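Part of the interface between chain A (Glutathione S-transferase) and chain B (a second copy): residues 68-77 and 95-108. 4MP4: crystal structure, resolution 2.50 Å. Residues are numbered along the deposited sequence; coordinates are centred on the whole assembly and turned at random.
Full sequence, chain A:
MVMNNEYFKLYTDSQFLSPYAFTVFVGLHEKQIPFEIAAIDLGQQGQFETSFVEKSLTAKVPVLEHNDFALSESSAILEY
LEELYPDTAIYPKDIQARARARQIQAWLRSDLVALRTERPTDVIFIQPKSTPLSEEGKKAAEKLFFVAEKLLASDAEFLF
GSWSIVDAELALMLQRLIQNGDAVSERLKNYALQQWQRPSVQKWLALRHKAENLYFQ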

# COMPACT_ATOMS: atom_id res chain seq x y z
N ASP A 68 10.82 -13.08 -18.00
CA ASP A 68 12.00 -12.28 -17.72
C ASP A 68 11.74 -11.11 -16.77
O ASP A 68 12.60 -10.24 -16.60
CB ASP A 68 12.62 -11.76 -19.01
CG ASP A 68 14.12 -11.65 -18.92
OD1 ASP A 68 14.67 -12.14 -17.91
OD2 ASP A 68 14.74 -11.08 -19.85
N PHE A 69 10.57 -11.11 -16.15
CA PHE A 69 10.12 -9.97 -15.37
C PHE A 69 9.86 -10.41 -13.95
O PHE A 69 9.12 -11.36 -13.72
CB PHE A 69 8.85 -9.40 -16.00
CG PHE A 69 8.30 -8.21 -15.28
CD1 PHE A 69 9.03 -7.04 -15.19
CD2 PHE A 69 7.04 -8.26 -14.71
CE1 PHE A 69 8.52 -5.94 -14.53
CE2 PHE A 69 6.53 -7.17 -14.05
CZ PHE A 69 7.27 -6.00 -13.96
N ALA A 70 10.49 -9.73 -12.99
CA ALA A 70 10.34 -10.05 -11.58
C ALA A 70 9.73 -8.85 -10.86
O ALA A 70 10.09 -7.69 -11.13
CB ALA A 70 11.69 -10.42 -10.97
N LEU A 71 8.78 -9.12 -9.96
CA LEU A 71 7.95 -8.06 -9.39
C LEU A 71 7.64 -8.33 -7.91
O LEU A 71 7.34 -9.46 -7.54
CB LEU A 71 6.66 -7.96 -10.21
CG LEU A 71 5.59 -6.98 -9.74
CD1 LEU A 71 6.03 -5.51 -9.89
CD2 LEU A 71 4.30 -7.24 -10.48
N SER A 72 7.73 -7.31 -7.06
CA SER A 72 7.40 -7.48 -5.65
C SER A 72 6.25 -6.56 -5.23
O SER A 72 5.69 -5.86 -6.08
CB SER A 72 8.62 -7.24 -4.78
OG SER A 72 9.11 -5.93 -4.94
N GLU A 73 5.93 -6.56 -3.93
CA GLU A 73 4.75 -5.89 -3.32
C GLU A 73 3.42 -6.52 -3.76
O GLU A 73 3.06 -6.45 -4.95
CB GLU A 73 4.75 -4.37 -3.56
CG GLU A 73 6.06 -3.66 -3.17
CD GLU A 73 6.27 -3.57 -1.67
OE1 GLU A 73 5.31 -3.80 -0.90
OE2 GLU A 73 7.40 -3.25 -1.25
N SER A 74 2.69 -7.12 -2.82
CA SER A 74 1.50 -7.88 -3.17
C SER A 74 0.42 -7.11 -3.94
O SER A 74 -0.14 -7.64 -4.90
CB SER A 74 0.90 -8.62 -1.96
OG SER A 74 0.58 -7.75 -0.89
N SER A 75 0.13 -5.88 -3.54
CA SER A 75 -0.90 -5.11 -4.25
C SER A 75 -0.50 -4.86 -5.70
O SER A 75 -1.34 -4.92 -6.60
CB SER A 75 -1.20 -3.80 -3.56
OG SER A 75 -0.00 -3.09 -3.33
N ALA A 76 0.79 -4.59 -5.90
CA ALA A 76 1.33 -4.39 -7.23
C ALA A 76 1.21 -5.68 -8.02
O ALA A 76 0.76 -5.67 -9.17
CB ALA A 76 2.79 -3.97 -7.15
N ILE A 77 1.61 -6.79 -7.40
CA ILE A 77 1.57 -8.09 -8.07
C ILE A 77 0.15 -8.45 -8.49
O ILE A 77 -0.08 -8.86 -9.63
CB ILE A 77 2.21 -9.21 -7.21
CG1 ILE A 77 3.73 -9.03 -7.15
CG2 ILE A 77 1.88 -10.58 -7.78
CD1 ILE A 77 4.41 -9.87 -6.09
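Chain B, residues 95-108: IQARARARQIQAWL

Residues 95-108 of chain B form one continuous α-helix, with phi near -65° and psi near -40° at most residues. Successive i+4 backbone hydrogen bonds hold it, for example from Q103(B) N to A99(B) O at 2.8 Å. The helix lies beside the chain A strand that includes F69(A) and L71(A) and runs in nearly the same direction. The two axes cross at 27° and approach to 8.3 Å. F69(A) CA is 7.6 Å from Q96(B) CA, and L71(A) CA is 6.8 Å from R100(B) CA. Beyond the strand, chain A turns into a helix, and A76(A) CA comes within 5.2 Å of R102(B) CA. The two stretches together bury 614 Å².

F69(A) is the most covered residue. It has the extended backbone of a strand, and its t rotamer carries the ring to the chain B helix. Q96(B) CB lies over one ring face, 3.8 Å from the centroid, in a CH-pi contact. F69(A) CZ is 3.3 Å from Q96(B) O. A99(B) CB sits at the ring edge, 4.0 Å from F69(A) CZ. A99(B) CB also meets L71(A) CD1 at 3.8 Å, so one small methyl serves both apolar side chains.

E73(A) is next. It has positive phi (67°) and occupies the N-cap position before the chain A helix. Its CB points toward chain B and packs against A106(B) CB at 3.8 Å. E73(A) CG lies 3.7 Å from Q103(B) CG. The carboxylate oxygen E73(A) OE2 reaches W107(B) CB at 3.3 Å, near the plane of the indole and at its edge.

Q103(B) is the most covered residue of chain B. Its chi1 and chi2 are both t, so the side chain is extended. Q103(B) OE1 accepts a weak hydrogen bond from S72(A) N at 3.5 Å. Within the helix, the same oxygen accepts a hydrogen bond from R100(B) NH1 at 2.7 Å. R100(B) also bonds the strand: R100(B) NH1 and R100(B) NH2 donate to A70(A) O at 2.9 Å and 3.3 Å. The CA-to-CB bond of R100(B) points sideways, but the guanidinium comes nearer and meets this carbonyl edge-on.

A76(A) closes the contact. Its CB points toward chain B and lies 3.6 Å from Q103(B) N and 3.9 Å from R102(B) CB. The two helices come close here. A water links the chains: it donates to A76(A) O at 3.2 Å and accepts from R102(B) NH1 at 2.9 Å.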

# COMPACT_ATOMS: atom_id res chain seq x y z
N ILE B 95 2.90 -2.19 -19.52
CA ILE B 95 2.34 -2.93 -18.39
C ILE B 95 3.37 -3.33 -17.31
O ILE B 95 3.08 -3.30 -16.12
CB ILE B 95 1.54 -4.17 -18.85
CG1 ILE B 95 0.76 -4.78 -17.68
CG2 ILE B 95 2.45 -5.21 -19.50
CD1 ILE B 95 0.12 -6.08 -17.99
N GLN B 96 4.58 -3.68 -17.73
CA GLN B 96 5.62 -4.07 -16.79
C GLN B 96 6.18 -2.84 -16.07
O GLN B 96 6.45 -2.88 -14.86
CB GLN B 96 6.72 -4.87 -17.49
CG GLN B 96 6.19 -6.15 -18.12
CD GLN B 96 7.26 -7.17 -18.48
OE1 GLN B 96 8.44 -6.84 -18.67
NE2 GLN B 96 6.86 -8.44 -18.56
N ALA B 97 6.33 -1.75 -16.81
CA ALA B 97 6.77 -0.48 -16.24
C ALA B 97 5.74 0.06 -15.24
O ALA B 97 6.10 0.58 -14.19
CB ALA B 97 7.02 0.54 -17.35
N ARG B 98 4.46 -0.09 -15.58
CA ARG B 98 3.38 0.29 -14.68
C ARG B 98 3.41 -0.55 -13.40
O ARG B 98 3.18 -0.02 -12.30
CB ARG B 98 2.03 0.19 -15.38
CG ARG B 98 0.86 0.61 -14.51
CD ARG B 98 -0.43 0.85 -15.30
NE ARG B 98 -0.89 -0.35 -16.00
CZ ARG B 98 -0.67 -0.60 -17.29
NH1 ARG B 98 -0.01 0.28 -18.03
NH2 ARG B 98 -1.13 -1.72 -17.83
N ALA B 99 3.69 -1.85 -13.53
CA ALA B 99 3.77 -2.73 -12.37
C ALA B 99 4.92 -2.33 -11.45
O ALA B 99 4.78 -2.32 -10.22
CB ALA B 99 3.90 -4.19 -12.80
N ARG B 100 6.07 -2.02 -12.04
CA ARG B 100 7.20 -1.53 -11.26
C ARG B 100 6.83 -0.19 -10.61
O ARG B 100 7.21 0.09 -9.47
CB ARG B 100 8.46 -1.39 -12.12
CG ARG B 100 9.69 -0.86 -11.36
CD ARG B 100 10.45 -1.96 -10.65
NE ARG B 100 10.97 -2.92 -11.62
CZ ARG B 100 10.73 -4.23 -11.61
NH1 ARG B 100 9.99 -4.78 -10.66
NH2 ARG B 100 11.25 -4.99 -12.56
N ALA B 101 6.06 0.64 -11.32
CA ALA B 101 5.58 1.89 -10.74
C ALA B 101 4.74 1.61 -9.49
O ALA B 101 5.01 2.18 -8.43
CB ALA B 101 4.80 2.71 -11.77
N ARG B 102 3.76 0.72 -9.61
CA ARG B 102 2.93 0.35 -8.47
C ARG B 102 3.75 -0.25 -7.35
O ARG B 102 3.51 0.01 -6.19
CB ARG B 102 1.79 -0.58 -8.87
CG ARG B 102 0.66 0.11 -9.66
CD ARG B 102 -0.53 -0.83 -9.83
NE ARG B 102 -1.62 -0.27 -10.62
CZ ARG B 102 -1.89 -0.63 -11.87
NH1 ARG B 102 -1.16 -1.55 -12.49
NH2 ARG B 102 -2.91 -0.07 -12.51
N GLN B 103 4.77 -1.03 -7.70
CA GLN B 103 5.70 -1.57 -6.71
C GLN B 103 6.42 -0.49 -5.90
O GLN B 103 6.40 -0.51 -4.65
CB GLN B 103 6.73 -2.46 -7.39
CG GLN B 103 7.73 -3.10 -6.45
CD GLN B 103 8.86 -3.79 -7.21
OE1 GLN B 103 8.68 -4.24 -8.34
NE2 GLN B 103 10.03 -3.86 -6.58
N ILE B 104 7.06 0.45 -6.60
CA ILE B 104 7.86 1.45 -5.92
C ILE B 104 6.95 2.28 -5.05
O ILE B 104 7.28 2.58 -3.88
CB ILE B 104 8.69 2.34 -6.90
CG1 ILE B 104 9.59 1.47 -7.76
CG2 ILE B 104 9.52 3.34 -6.11
CD1 ILE B 104 10.50 0.53 -6.95
N GLN B 105 5.78 2.60 -5.59
CA GLN B 105 4.75 3.33 -4.83
C GLN B 105 4.33 2.58 -3.54
O GLN B 105 4.10 3.21 -2.50
CB GLN B 105 3.55 3.64 -5.74
CG GLN B 105 2.32 4.24 -5.04
CD GLN B 105 1.21 4.58 -6.04
OE1 GLN B 105 1.23 5.63 -6.68
NE2 GLN B 105 0.26 3.67 -6.19
N ALA B 106 4.23 1.25 -3.60
CA ALA B 106 3.75 0.48 -2.45
C ALA B 106 4.84 0.40 -1.41
O ALA B 106 4.58 0.50 -0.21
CB ALA B 106 3.30 -0.92 -2.87
N TRP B 107 6.06 0.23 -1.89
CA TRP B 107 7.24 0.16 -1.07
C TRP B 107 7.47 1.47 -0.31
O TRP B 107 7.73 1.46 0.90
CB TRP B 107 8.43 -0.21 -1.96
CG TRP B 107 9.76 -0.14 -1.31
CD1 TRP B 107 10.29 -1.02 -0.40
CD2 TRP B 107 10.78 0.84 -1.55
NE1 TRP B 107 11.56 -0.63 -0.05
CE2 TRP B 107 11.88 0.50 -0.74
CE3 TRP B 107 10.85 1.98 -2.36
CZ2 TRP B 107 13.06 1.26 -0.72
CZ3 TRP B 107 12.02 2.73 -2.34
CH2 TRP B 107 13.10 2.37 -1.53
N LEU B 108 7.34 2.60 -1.00
CA LEU B 108 7.51 3.90 -0.34
C LEU B 108 6.41 4.14 0.69
O LEU B 108 6.59 4.87 1.67
CB LEU B 108 7.52 5.05 -1.35
CG LEU B 108 8.71 5.23 -2.32
CD1 LEU B 108 8.26 6.08 -3.51
CD2 LEU B 108 9.94 5.85 -1.64
O HOH W 1 0.72 -3.36 -11.34